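Local atomic coordinates of beta-1,3-glucanosyltransferase (Rhizomucor miehei CAU432, PDB entry 4WTP), a protein that belongs to glycosyl hydrolase family 17 and folds as a single-chain beta/alpha barrel built on a parallel sheet of eight strands. Residues L96-D101 against L128-E133; A73-N78 against D107-A112; F188-G193 against G225-G230; N242-L247 against G291-A296. All blocks are in the same frame, centred on the assembly; numbering follows the deposited sequence.

Contact 1. Residues L96-D101 against L128-E133; sequences LGMWID and LIVGSE. With EDO (1,2-ethanediol), chain C.
Leu96-Met98 and Leu128-Ser132 run side by side as parallel strands, their axes 4.6 Å apart and inclined by 16°. Two firm bonds zip them together: Ile129 N gives to Leu96 O, and Met98 N reaches Ile129 O at 2.8 Å in a nearly straight line (177°). Beyond Val130, the centre of an inverse gamma turn, the ladder slackens, and Gly131 N meets Met98 O only weakly. Water 1 then takes over, donating to Ile100 O and accepting from Ser132 N. Leu96, Met98, Leu128 and Val130 share one face of the sheet. CD1 of Leu128 sits 3.8 Å from Met98 CG, whereas Met98 SD, carried out by an extended chi2 (179°), lies alongside the methyls of Val130, 4.2 Å from CG2. Ile100 packs on the glycine backbone, its CG1 3.6 Å from Gly131 CA. On Trp99, CZ3 rests 3.8 Å from Ser132 CB, while Ser132 OG bonds to Asn186. Helix 142-156 covers Met98 and Val130 through Tyr148. With helix 104-119 as the crossover between them, these neighbouring strands form the classic beta-alpha-beta unit of a TIM-type barrel.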
loop_
_atom_site.group_PDB
_atom_site.type_symbol
_atom_site.label_atom_id
_atom_site.label_comp_id
_atom_site.label_asym_id
_atom_site.label_seq_id
_atom_site.Cartn_x
_atom_site.Cartn_y
_atom_site.Cartn_z
ATOM N N LEU A 96 -3.886 -6.231 5.166
ATOM C CA LEU A 96 -5.256 -5.728 5.082
ATOM C C LEU A 96 -5.330 -4.277 5.525
ATOM O O LEU A 96 -4.983 -3.922 6.650
ATOM C CB LEU A 96 -6.157 -6.559 6.000
ATOM C CG LEU A 96 -6.383 -8.027 5.668
ATOM C CD1 LEU A 96 -7.302 -8.705 6.689
ATOM C CD2 LEU A 96 -6.991 -8.148 4.285
ATOM N N GLY A 97 -5.806 -3.410 4.628
ATOM C CA GLY A 97 -6.005 -2.004 4.954
ATOM C C GLY A 97 -7.442 -1.777 5.382
ATOM O O GLY A 97 -8.373 -2.400 4.819
ATOM N N MET A 98 -7.600 -0.894 6.363
ATOM C CA MET A 98 -8.890 -0.344 6.760
ATOM C C MET A 98 -8.994 1.036 6.159
ATOM O O MET A 98 -8.040 1.826 6.227
ATOM C CB MET A 98 -8.985 -0.217 8.286
ATOM C CG MET A 98 -8.764 -1.524 9.050
ATOM S SD MET A 98 -8.845 -1.385 10.867
ATOM C CE MET A 98 -10.640 -1.219 11.111
ATOM N N TRP A 99 -10.140 1.339 5.554
ATOM C CA TRP A 99 -10.339 2.644 4.940
ATOM C C TRP A 99 -11.197 3.531 5.790
ATOM O O TRP A 99 -12.430 3.405 5.786
ATOM C CB TRP A 99 -10.902 2.544 3.517
ATOM C CG TRP A 99 -10.806 3.891 2.884
ATOM C CD1 TRP A 99 -11.791 4.852 2.791
ATOM C CD2 TRP A 99 -9.601 4.509 2.388
ATOM N NE1 TRP A 99 -11.292 5.997 2.221
ATOM C CE2 TRP A 99 -9.974 5.851 1.962
ATOM C CE3 TRP A 99 -8.293 4.087 2.242
ATOM C CZ2 TRP A 99 -9.052 6.717 1.405
ATOM C CZ3 TRP A 99 -7.373 4.960 1.679
ATOM C CH2 TRP A 99 -7.747 6.238 1.255
ATOM N N ILE A 100 -10.560 4.408 6.557
ATOM C CA ILE A 100 -11.292 5.302 7.445
ATOM C C ILE A 100 -11.116 6.732 6.954
ATOM O O ILE A 100 -10.022 7.132 6.577
ATOM C CB ILE A 100 -10.932 5.112 8.937
ATOM C CG1 ILE A 100 -9.417 5.167 9.106
ATOM C CG2 ILE A 100 -11.458 3.768 9.509
ATOM C CD1 ILE A 100 -8.962 5.190 10.548
ATOM N N ASP A 101 -12.239 7.448 6.884
ATOM C CA ASP A 101 -12.257 8.890 6.564
ATOM C C ASP A 101 -13.484 9.602 7.156
ATOM O O ASP A 101 -13.378 10.258 8.198
ATOM C CB ASP A 101 -12.064 9.164 5.057
ATOM C CG ASP A 101 -12.972 8.337 4.182
ATOM O OD1 ASP A 101 -13.978 7.772 4.673
ATOM O OD2 ASP A 101 -12.674 8.272 2.968
ATOM N N LEU A 128 -2.225 -5.176 9.711
ATOM C CA LEU A 128 -3.462 -4.450 9.528
ATOM C C LEU A 128 -3.102 -2.956 9.484
ATOM O O LEU A 128 -2.501 -2.429 10.443
ATOM C CB LEU A 128 -4.374 -4.751 10.703
ATOM C CG LEU A 128 -5.802 -4.240 10.629
ATOM C CD1 LEU A 128 -6.588 -4.673 9.395
ATOM C CD2 LEU A 128 -6.510 -4.732 11.863
ATOM N N ILE A 129 -3.492 -2.289 8.403
ATOM C CA ILE A 129 -3.151 -0.889 8.209
ATOM C C ILE A 129 -4.379 -0.053 8.553
ATOM O O ILE A 129 -5.379 -0.054 7.832
ATOM C CB ILE A 129 -2.678 -0.628 6.767
ATOM C CG1 ILE A 129 -1.579 -1.620 6.332
ATOM C CG2 ILE A 129 -2.203 0.823 6.640
ATOM C CD1 ILE A 129 -1.240 -1.510 4.851
ATOM N N VAL A 130 -4.325 0.634 9.683
ATOM C CA VAL A 130 -5.483 1.306 10.246
ATOM C C VAL A 130 -5.545 2.707 9.654
ATOM O O VAL A 130 -5.054 3.671 10.238
ATOM C CB VAL A 130 -5.439 1.324 11.794
ATOM C CG1 VAL A 130 -6.745 1.892 12.345
ATOM C CG2 VAL A 130 -5.176 -0.084 12.318
ATOM N N GLY A 131 -6.142 2.790 8.467
ATOM C CA GLY A 131 -6.243 4.052 7.752
ATOM C C GLY A 131 -5.038 4.359 6.895
ATOM O O GLY A 131 -3.917 3.888 7.151
ATOM N N SER A 132 -5.270 5.183 5.888
ATOM C CA SER A 132 -4.197 5.717 5.049
ATOM C C SER A 132 -4.458 7.190 4.812
ATOM O O SER A 132 -5.525 7.562 4.299
ATOM C CB SER A 132 -4.183 4.993 3.700
ATOM O OG SER A 132 -3.210 5.568 2.826
ATOM N N GLU A 133 -3.521 8.018 5.261
ATOM C CA GLU A 133 -3.608 9.484 5.128
ATOM C C GLU A 133 -4.765 10.098 5.906
ATOM O O GLU A 133 -5.280 11.158 5.528
ATOM C CB GLU A 133 -3.542 9.943 3.669
ATOM C CG GLU A 133 -2.116 9.736 3.168
ATOM C CD GLU A 133 -1.936 9.994 1.696
ATOM O OE1 GLU A 133 -2.669 10.834 1.140
ATOM O OE2 GLU A 133 -1.029 9.378 1.082
HETATM C C1 EDO C . -14.743 13.405 8.539
HETATM O O1 EDO C . -15.488 14.253 9.431
HETATM C C2 EDO C . -13.664 12.711 9.330
HETATM O O2 EDO C . -14.197 11.668 10.148
HETATM O O HOH W 1 -8.089 5.679 5.277
#

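Contact 2. Residues A73-N78 against D107-A112; sequences ALSVCN and DNEMNA
The carboxylate of Glu109 receives three hydrogen bonds from the loop that carries Leu74 and Ser75. OE1 takes the backbone N-H of Leu74 at 3.0 Å, almost straight at 174°, and OE2 takes that of Ser75 N at 3.1 Å. Both use the syn lone pairs, so two successive amides clasp the carboxylate as a fork. Ser75 OG adds a shorter bond of 2.7 Å to OE2, arriving on the anti side and 31° out of the carboxylate plane. The hydroxyl can do so because chi1 of 54° sets OG between the backbone N and the carbonyl carbon, turned to the same oxygen that the amide of Ser75 already holds. From the helix, the Glu109 chain folds at chi2 and brings its carboxylate to the loop. Such a cluster of donors would be expected to favour the ionised carboxylate. Apolar atoms close up beside it, Ala112 CB lying 3.9 Å from Leu74 CB and 4.0 Å from Ser75 CB; Leu74 CD1 also comes within 3.5 Å of the carbonyl Glu109 O. In the next shell, OE1 also accepts from Trp99 N, Leu74 packs on Leu113 and Ile116, and a disulfide separately ties Cys77 to Cys49. The Glu109 bonds and the Leu74-Ala112 packing fasten the loop between strand 68-71 and helix 79-90 to helix 104-119, with Met98 of strand 93-98 touching both Leu74 and Glu109.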
loop_
_atom_site.group_PDB
_atom_site.type_symbol
_atom_site.label_atom_id
_atom_site.label_comp_id
_atom_site.label_asym_id
_atom_site.label_seq_id
_atom_site.Cartn_x
_atom_site.Cartn_y
_atom_site.Cartn_z
ATOM N N ALA A 73 -9.325 -1.413 1.730
ATOM C CA ALA A 73 -10.543 -1.291 2.529
ATOM C C ALA A 73 -11.011 -2.684 2.936
ATOM O O ALA A 73 -10.725 -3.653 2.248
ATOM C CB ALA A 73 -11.653 -0.554 1.771
ATOM N N LEU A 74 -11.731 -2.774 4.058
ATOM C CA LEU A 74 -12.281 -4.062 4.480
ATOM C C LEU A 74 -13.647 -4.288 3.863
ATOM O O LEU A 74 -13.833 -5.319 3.224
ATOM C CB LEU A 74 -12.393 -4.150 6.002
ATOM C CG LEU A 74 -11.086 -4.032 6.789
ATOM C CD1 LEU A 74 -11.401 -4.078 8.279
ATOM C CD2 LEU A 74 -10.064 -5.097 6.430
ATOM N N SER A 75 -14.564 -3.328 4.045
ATOM C CA SER A 75 -15.962 -3.542 3.659
ATOM C C SER A 75 -16.239 -3.324 2.168
ATOM O O SER A 75 -17.049 -4.025 1.577
ATOM C CB SER A 75 -16.874 -2.692 4.537
ATOM O OG SER A 75 -16.517 -1.317 4.536
ATOM N N VAL A 76 -15.589 -2.333 1.576
ATOM C CA VAL A 76 -15.792 -2.021 0.163
ATOM C C VAL A 76 -15.588 -3.242 -0.746
ATOM O O VAL A 76 -14.508 -3.829 -0.775
ATOM C CB VAL A 76 -14.841 -0.895 -0.285
ATOM C CG1 VAL A 76 -14.973 -0.677 -1.778
ATOM C CG2 VAL A 76 -15.116 0.407 0.462
ATOM N N CYS A 77 -16.636 -3.630 -1.470
ATOM C CA CYS A 77 -16.605 -4.788 -2.387
ATOM C C CYS A 77 -16.407 -6.153 -1.723
ATOM O O CYS A 77 -16.083 -7.142 -2.391
ATOM C CB CYS A 77 -15.555 -4.623 -3.526
ATOM S SG CYS A 77 -15.892 -3.746 -5.099
ATOM N N ASN A 78 -16.563 -6.185 -0.394
ATOM C CA ASN A 78 -16.182 -7.383 0.399
ATOM C C ASN A 78 -14.766 -7.868 0.045
ATOM O O ASN A 78 -14.483 -9.066 0.020
ATOM C CB ASN A 78 -17.207 -8.512 0.192
ATOM C CG ASN A 78 -17.133 -9.576 1.273
ATOM O OD1 ASN A 78 -16.817 -9.279 2.417
ATOM N ND2 ASN A 78 -17.448 -10.817 0.916
ATOM N N ASP A 107 -16.666 3.135 13.001
ATOM C CA ASP A 107 -17.417 2.008 13.533
ATOM C C ASP A 107 -17.682 0.967 12.469
ATOM O O ASP A 107 -17.648 -0.234 12.752
ATOM C CB ASP A 107 -18.762 2.452 14.105
ATOM C CG ASP A 107 -18.645 3.057 15.500
ATOM O OD1 ASP A 107 -17.636 2.798 16.189
ATOM O OD2 ASP A 107 -19.576 3.787 15.910
ATOM N N ASN A 108 -17.917 1.403 11.238
ATOM C CA ASN A 108 -18.263 0.473 10.188
ATOM C C ASN A 108 -17.092 -0.428 9.770
ATOM O O ASN A 108 -17.259 -1.624 9.550
ATOM C CB ASN A 108 -18.855 1.189 8.981
ATOM C CG ASN A 108 -19.493 0.224 8.006
ATOM O OD1 ASN A 108 -20.555 -0.347 8.271
ATOM N ND2 ASN A 108 -18.831 0.005 6.886
ATOM N N GLU A 109 -15.902 0.153 9.659
ATOM C CA GLU A 109 -14.701 -0.660 9.339
ATOM C C GLU A 109 -14.344 -1.541 10.538
ATOM O O GLU A 109 -13.887 -2.676 10.334
ATOM C CB GLU A 109 -13.496 0.192 8.895
ATOM C CG GLU A 109 -13.632 0.768 7.492
ATOM C CD GLU A 109 -13.391 -0.280 6.407
ATOM O OE1 GLU A 109 -12.253 -0.428 5.891
ATOM O OE2 GLU A 109 -14.354 -0.991 6.059
ATOM N N MET A 110 -14.535 -1.034 11.756
ATOM C CA MET A 110 -14.302 -1.866 12.938
ATOM C C MET A 110 -15.202 -3.106 12.977
ATOM O O MET A 110 -14.765 -4.230 13.299
ATOM C CB MET A 110 -14.479 -1.040 14.188
ATOM C CG MET A 110 -14.287 -1.789 15.484
ATOM S SD MET A 110 -14.299 -0.772 16.982
ATOM C CE MET A 110 -16.022 -0.841 17.487
ATOM N N ASN A 111 -16.478 -2.902 12.660
ATOM C CA ASN A 111 -17.413 -4.025 12.545
ATOM C C ASN A 111 -17.037 -4.974 11.417
ATOM O O ASN A 111 -17.162 -6.209 11.548
ATOM C CB ASN A 111 -18.850 -3.514 12.348
ATOM C CG ASN A 111 -19.370 -2.762 13.555
ATOM O OD1 ASN A 111 -19.040 -3.089 14.698
ATOM N ND2 ASN A 111 -20.200 -1.745 13.308
ATOM N N ALA A 112 -16.591 -4.430 10.291
ATOM C CA ALA A 112 -16.142 -5.268 9.175
ATOM C C ALA A 112 -14.963 -6.136 9.613
ATOM O O ALA A 112 -14.883 -7.319 9.231
ATOM C CB ALA A 112 -15.721 -4.416 7.988
#

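Contact 3. Residues F188-G193 against G225-G230; sequences FPYWEG and GWPSAG
Tyr190 presents its ring to two partners across the contact, Pro227 over one face and Trp226 at the edge; within its own segment, Trp191 CD2 also lies at that ring's edge, in plane, and Tyr190 CD2 stands over the Trp191 face. Pro227 CG stands above the tyrosine ring 3.6 Å from its centroid and 15° off the normal, a CH-pi contact, and its CD follows over the CD1 side. At the rim, Tyr190 CD1 points down onto the face of Trp226, 3.7 Å from CE2. The two planes stand at 85° with the Tyr190 centroid 5.2 Å from that of the indole six-membered ring, a T-shaped pair in which tyrosine supplies the edge. Tyr190 CB shares the same indole face through a second CH-pi contact, 4.1 Å from the six-membered centroid. A chi1 of -179° helps place the ring so that Pro227 comes over a face and the CD1 edge meets Trp226. Both segments are loops that follow adjacent strands of the parallel barrel, 182-186 and 219-223, and both fall within the glycosyl hydrolase family 17 region. Where the loops start, the ring of Phe188 brings CE2 to 3.4 Å from Gly225 N. No direct hydrogen bond joins the segments; two waters bridge polar groups. Water 2 accepts from Tyr190 N and donates to Gly225 O, while water 3 links Tyr190 OH with Gly230 O, the latter bond weak. Outside the pair, Trp226 NE1 bonds to Val237 O, which helps to hold the indole, whose ring also meets that of Tyr246 on helix 240-256.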
loop_
_atom_site.group_PDB
_atom_site.type_symbol
_atom_site.label_atom_id
_atom_site.label_comp_id
_atom_site.label_asym_id
_atom_site.label_seq_id
_atom_site.Cartn_x
_atom_site.Cartn_y
_atom_site.Cartn_z
ATOM N N PHE A 188 5.143 10.059 -2.631
ATOM C CA PHE A 188 5.287 10.110 -4.073
ATOM C C PHE A 188 6.043 11.350 -4.491
ATOM O O PHE A 188 5.431 12.420 -4.684
ATOM C CB PHE A 188 3.917 10.151 -4.741
ATOM C CG PHE A 188 3.131 8.867 -4.603
ATOM C CD1 PHE A 188 2.358 8.638 -3.451
ATOM C CD2 PHE A 188 3.131 7.907 -5.633
ATOM C CE1 PHE A 188 1.627 7.465 -3.314
ATOM C CE2 PHE A 188 2.379 6.735 -5.503
ATOM C CZ PHE A 188 1.643 6.521 -4.341
ATOM N N PRO A 189 7.363 11.221 -4.701
ATOM C CA PRO A 189 8.124 12.328 -5.254
ATOM C C PRO A 189 7.511 12.938 -6.534
ATOM O O PRO A 189 7.662 14.150 -6.772
ATOM C CB PRO A 189 9.493 11.702 -5.487
ATOM C CG PRO A 189 9.627 10.737 -4.327
ATOM C CD PRO A 189 8.245 10.152 -4.184
ATOM N N TYR A 190 6.854 12.132 -7.358
ATOM C CA TYR A 190 6.177 12.631 -8.524
ATOM C C TYR A 190 5.251 13.799 -8.198
ATOM O O TYR A 190 5.204 14.820 -8.900
ATOM C CB TYR A 190 5.351 11.500 -9.177
ATOM C CG TYR A 190 4.655 12.002 -10.400
ATOM C CD1 TYR A 190 5.319 11.981 -11.641
ATOM C CD2 TYR A 190 3.364 12.524 -10.367
ATOM C CE1 TYR A 190 4.714 12.493 -12.779
ATOM C CE2 TYR A 190 2.764 13.026 -11.503
ATOM C CZ TYR A 190 3.438 13.012 -12.717
ATOM O OH TYR A 190 2.841 13.520 -13.844
ATOM N N TRP A 191 4.472 13.642 -7.138
ATOM C CA TRP A 191 3.528 14.688 -6.761
ATOM C C TRP A 191 4.178 15.884 -6.055
ATOM O O TRP A 191 3.502 16.886 -5.767
ATOM C CB TRP A 191 2.424 14.086 -5.874
ATOM C CG TRP A 191 1.535 13.111 -6.577
ATOM C CD1 TRP A 191 1.292 11.789 -6.242
ATOM C CD2 TRP A 191 0.724 13.373 -7.742
ATOM N NE1 TRP A 191 0.398 11.223 -7.115
ATOM C CE2 TRP A 191 0.009 12.141 -8.036
ATOM C CE3 TRP A 191 0.503 14.480 -8.526
ATOM C CZ2 TRP A 191 -0.870 12.048 -9.091
ATOM C CZ3 TRP A 191 -0.375 14.380 -9.599
ATOM C CH2 TRP A 191 -1.054 13.189 -9.873
ATOM N N GLU A 192 5.480 15.790 -5.822
ATOM C CA GLU A 192 6.289 16.857 -5.259
ATOM C C GLU A 192 7.076 17.561 -6.374
ATOM O O GLU A 192 7.835 18.497 -6.117
ATOM C CB GLU A 192 7.236 16.309 -4.189
ATOM C CG GLU A 192 6.551 15.491 -3.087
ATOM C CD GLU A 192 7.552 14.600 -2.337
ATOM O OE1 GLU A 192 8.648 15.104 -2.002
ATOM O OE2 GLU A 192 7.285 13.386 -2.075
ATOM N N GLY A 193 6.916 17.103 -7.619
ATOM C CA GLY A 193 7.599 17.764 -8.734
ATOM C C GLY A 193 9.082 17.450 -8.828
ATOM O O GLY A 193 9.820 18.166 -9.525
ATOM N N GLY A 225 5.278 5.082 -6.151
ATOM C CA GLY A 225 5.205 4.666 -7.550
ATOM C C GLY A 225 5.352 5.881 -8.441
ATOM O O GLY A 225 5.542 6.998 -7.947
ATOM N N TRP A 226 5.220 5.682 -9.755
ATOM C CA TRP A 226 5.509 6.716 -10.730
ATOM C C TRP A 226 4.667 6.398 -11.953
ATOM O O TRP A 226 4.656 5.242 -12.430
ATOM C CB TRP A 226 7.000 6.704 -11.107
ATOM C CG TRP A 226 7.408 7.897 -11.912
ATOM C CD1 TRP A 226 7.184 8.125 -13.272
ATOM C CD2 TRP A 226 8.070 9.092 -11.400
ATOM N NE1 TRP A 226 7.723 9.348 -13.622
ATOM C CE2 TRP A 226 8.272 9.966 -12.537
ATOM C CE3 TRP A 226 8.560 9.481 -10.164
ATOM C CZ2 TRP A 226 8.901 11.188 -12.416
ATOM C CZ3 TRP A 226 9.161 10.735 -10.057
ATOM C CH2 TRP A 226 9.342 11.565 -11.159
ATOM N N PRO A 227 3.994 7.400 -12.547
ATOM C CA PRO A 227 3.096 7.132 -13.672
ATOM C C PRO A 227 3.813 7.040 -15.015
ATOM O O PRO A 227 4.814 7.719 -15.293
ATOM C CB PRO A 227 2.148 8.341 -13.653
ATOM C CG PRO A 227 3.016 9.453 -13.162
ATOM C CD PRO A 227 3.907 8.802 -12.116
ATOM N N SER A 228 3.286 6.175 -15.876
ATOM C CA SER A 228 3.904 6.001 -17.204
ATOM C C SER A 228 3.355 6.924 -18.301
ATOM O O SER A 228 3.903 6.957 -19.385
ATOM C CB SER A 228 3.772 4.561 -17.668
ATOM O OG SER A 228 2.412 4.188 -17.755
ATOM N N ALA A 229 2.266 7.636 -18.017
ATOM C CA ALA A 229 1.648 8.547 -19.005
ATOM C C ALA A 229 0.767 9.521 -18.280
ATOM O O ALA A 229 0.509 9.375 -17.072
ATOM C CB ALA A 229 0.849 7.773 -20.058
ATOM N N GLY A 230 0.323 10.542 -19.009
ATOM C CA GLY A 230 -0.638 11.494 -18.474
ATOM C C GLY A 230 -0.064 12.882 -18.257
ATOM O O GLY A 230 -0.720 13.764 -17.695
HETATM O O HOH W 2 6.980 9.130 -6.934
HETATM O O HOH W 3 0.644 14.977 -14.928
#

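Contact 4. Residues N242-L247 against G291-A296; sequences NENKYL and GITIEA. With EDO (1,2-ethanediol), chain B.
Asn244 OD1 accepts the backbone N-H of Thr293 at 2.8 Å, with an N-H...O angle of 163°. The donor arrives well above the amide plane, 40° out of it, rather than in line with a lone pair. The amide is held again at its nitrogen: ND2 donates to water 4 at 3.2 Å, and the same water is hydrogen-bonded to Thr293 OG1. With CG anti to the backbone N (chi1 -165°), Asn244 stretches from the helix across to the 291-296 segment, and its CG passes 3.3 Å from Gly291 O. Ile292 packs next to this polar link. Its CD1 lies across the Glu243 side chain, 3.9 Å from OE1, and also nears the backbone N of Asn244 at 3.7 Å; its CG2 meets Leu247 CD2 at 4.0 Å, the two side chains crossing at about a right angle. Glu243 keeps its carboxylate for Lys289, with which OE1 forms a salt bridge. Further along, Thr293 O accepts from His248 one turn on in the helix, and Ala296 N donates to O1 of a bound 1,2-ethanediol. Thr293 is thus linked to Asn244 both directly and through water 4, while Ile292 and Leu247 add an apolar contact beside it. The Cys252-Cys298 disulfide ties helix 240-256 covalently to the chain end; this chemistry implies that the Asn244 side-chain hydrogen bond and modest apolar packing supplement it.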
loop_
_atom_site.group_PDB
_atom_site.type_symbol
_atom_site.label_atom_id
_atom_site.label_comp_id
_atom_site.label_asym_id
_atom_site.label_seq_id
_atom_site.Cartn_x
_atom_site.Cartn_y
_atom_site.Cartn_z
ATOM N N ASN A 242 10.525 6.545 -17.405
ATOM C CA ASN A 242 10.627 7.090 -16.044
ATOM C C ASN A 242 10.007 6.156 -15.032
ATOM O O ASN A 242 10.561 5.977 -13.945
ATOM C CB ASN A 242 10.096 8.526 -15.933
ATOM C CG ASN A 242 11.017 9.526 -16.574
ATOM O OD1 ASN A 242 12.127 9.192 -17.035
ATOM N ND2 ASN A 242 10.570 10.775 -16.601
ATOM N N GLU A 243 8.852 5.546 -15.346
ATOM C CA GLU A 243 8.296 4.565 -14.424
ATOM C C GLU A 243 9.304 3.412 -14.247
ATOM O O GLU A 243 9.514 2.930 -13.149
ATOM C CB GLU A 243 6.928 4.029 -14.843
ATOM C CG GLU A 243 6.393 3.058 -13.802
ATOM C CD GLU A 243 5.071 2.401 -14.128
ATOM O OE1 GLU A 243 4.555 2.517 -15.254
ATOM O OE2 GLU A 243 4.568 1.703 -13.214
ATOM N N ASN A 244 9.880 2.924 -15.346
ATOM C CA ASN A 244 10.879 1.850 -15.303
ATOM C C ASN A 244 12.074 2.223 -14.433
ATOM O O ASN A 244 12.494 1.438 -13.592
ATOM C CB ASN A 244 11.331 1.542 -16.740
ATOM C CG ASN A 244 12.071 0.223 -16.839
ATOM O OD1 ASN A 244 11.616 -0.787 -16.324
ATOM N ND2 ASN A 244 13.198 0.244 -17.523
ATOM N N LYS A 245 12.592 3.436 -14.622
ATOM C CA LYS A 245 13.713 3.908 -13.816
ATOM C C LYS A 245 13.336 3.987 -12.325
ATOM O O LYS A 245 14.103 3.553 -11.457
ATOM C CB LYS A 245 14.222 5.245 -14.331
ATOM C CG LYS A 245 15.264 5.862 -13.424
ATOM C CD LYS A 245 15.980 7.041 -14.060
ATOM C CE LYS A 245 16.918 7.712 -13.063
ATOM N NZ LYS A 245 17.819 6.818 -12.277
ATOM N N TYR A 246 12.162 4.549 -12.034
ATOM C CA TYR A 246 11.738 4.724 -10.646
ATOM C C TYR A 246 11.589 3.362 -9.983
ATOM O O TYR A 246 12.062 3.128 -8.876
ATOM C CB TYR A 246 10.408 5.486 -10.563
ATOM C CG TYR A 246 10.084 5.908 -9.134
ATOM C CD1 TYR A 246 10.887 6.836 -8.484
ATOM C CD2 TYR A 246 9.022 5.345 -8.432
ATOM C CE1 TYR A 246 10.598 7.250 -7.180
ATOM C CE2 TYR A 246 8.715 5.745 -7.129
ATOM C CZ TYR A 246 9.532 6.672 -6.509
ATOM O OH TYR A 246 9.279 7.100 -5.221
ATOM N N LEU A 247 10.944 2.427 -10.683
ATOM C CA LEU A 247 10.780 1.063 -10.184
ATOM C C LEU A 247 12.153 0.446 -9.857
ATOM O O LEU A 247 12.365 -0.084 -8.755
ATOM C CB LEU A 247 10.063 0.236 -11.260
ATOM C CG LEU A 247 9.885 -1.229 -10.928
ATOM C CD1 LEU A 247 9.023 -1.421 -9.688
ATOM C CD2 LEU A 247 9.311 -1.951 -12.139
ATOM N N GLY A 291 8.331 -1.718 -22.182
ATOM C CA GLY A 291 9.284 -0.755 -21.669
ATOM C C GLY A 291 9.438 -0.859 -20.168
ATOM O O GLY A 291 10.323 -0.223 -19.618
ATOM N N ILE A 292 8.603 -1.657 -19.509
ATOM C CA ILE A 292 8.839 -1.978 -18.095
ATOM C C ILE A 292 9.579 -3.297 -17.985
ATOM O O ILE A 292 9.138 -4.321 -18.515
ATOM C CB ILE A 292 7.539 -2.060 -17.283
ATOM C CG1 ILE A 292 6.827 -0.707 -17.364
ATOM C CG2 ILE A 292 7.839 -2.449 -15.828
ATOM C CD1 ILE A 292 7.510 0.450 -16.637
ATOM N N THR A 293 10.743 -3.281 -17.358
ATOM C CA THR A 293 11.402 -4.527 -16.987
ATOM C C THR A 293 11.278 -4.671 -15.486
ATOM O O THR A 293 11.730 -3.809 -14.712
ATOM C CB THR A 293 12.859 -4.584 -17.478
ATOM O OG1 THR A 293 13.595 -3.470 -16.957
ATOM C CG2 THR A 293 12.906 -4.544 -18.980
ATOM N N ILE A 294 10.661 -5.765 -15.054
ATOM C CA ILE A 294 10.348 -5.964 -13.648
ATOM C C ILE A 294 11.549 -6.576 -12.951
ATOM O O ILE A 294 11.698 -7.786 -12.876
ATOM C CB ILE A 294 9.059 -6.785 -13.471
ATOM C CG1 ILE A 294 7.931 -6.120 -14.262
ATOM C CG2 ILE A 294 8.698 -6.884 -11.998
ATOM C CD1 ILE A 294 6.650 -6.940 -14.390
ATOM N N GLU A 295 12.423 -5.704 -12.451
ATOM C CA GLU A 295 13.720 -6.077 -11.898
ATOM C C GLU A 295 14.122 -4.955 -10.956
ATOM O O GLU A 295 13.759 -3.804 -11.186
ATOM C CB GLU A 295 14.812 -6.270 -12.998
ATOM C CG GLU A 295 16.188 -6.724 -12.456
ATOM C CD GLU A 295 17.215 -7.145 -13.531
ATOM O OE1 GLU A 295 16.777 -7.373 -14.679
ATOM O OE2 GLU A 295 18.460 -7.256 -13.240
ATOM N N ALA A 296 14.906 -5.268 -9.929
ATOM C CA ALA A 296 15.507 -4.222 -9.101
ATOM C C ALA A 296 16.748 -3.671 -9.800
ATOM O O ALA A 296 17.417 -4.380 -10.582
ATOM C CB ALA A 296 15.868 -4.786 -7.733
HETATM C C1 EDO B . 14.712 -8.301 -8.795
HETATM O O1 EDO B . 15.839 -7.884 -9.557
HETATM C C2 EDO B . 15.204 -9.072 -7.581
HETATM O O2 EDO B . 15.491 -8.179 -6.496
HETATM O O HOH W 4 15.442 -1.898 -18.471
#

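Contacts 1 and 3 are buried; contacts 2 and 4 lie partly at the surface. Contact 1 belongs to the sheet and relies on regular backbone bonds, whereas contact 3, between loops, uses aromatic and proline faces with water in place of direct bonds. In contacts 2 and 4 a helix side chain, carboxylate in one and amide in the other, accepts from two backbone N-H groups or one, respectively, of an irregular segment. Contact 2's helix 104-119 is the crossover between the two strands of contact 1, and Glu109 reaches Trp99 as well as Leu74. Contacts 3 and 4 also touch, Trp226 and Pro189 packing on Asn242, Glu243 and Tyr246. The centres of contacts 2 and 4 are about 34 Å apart.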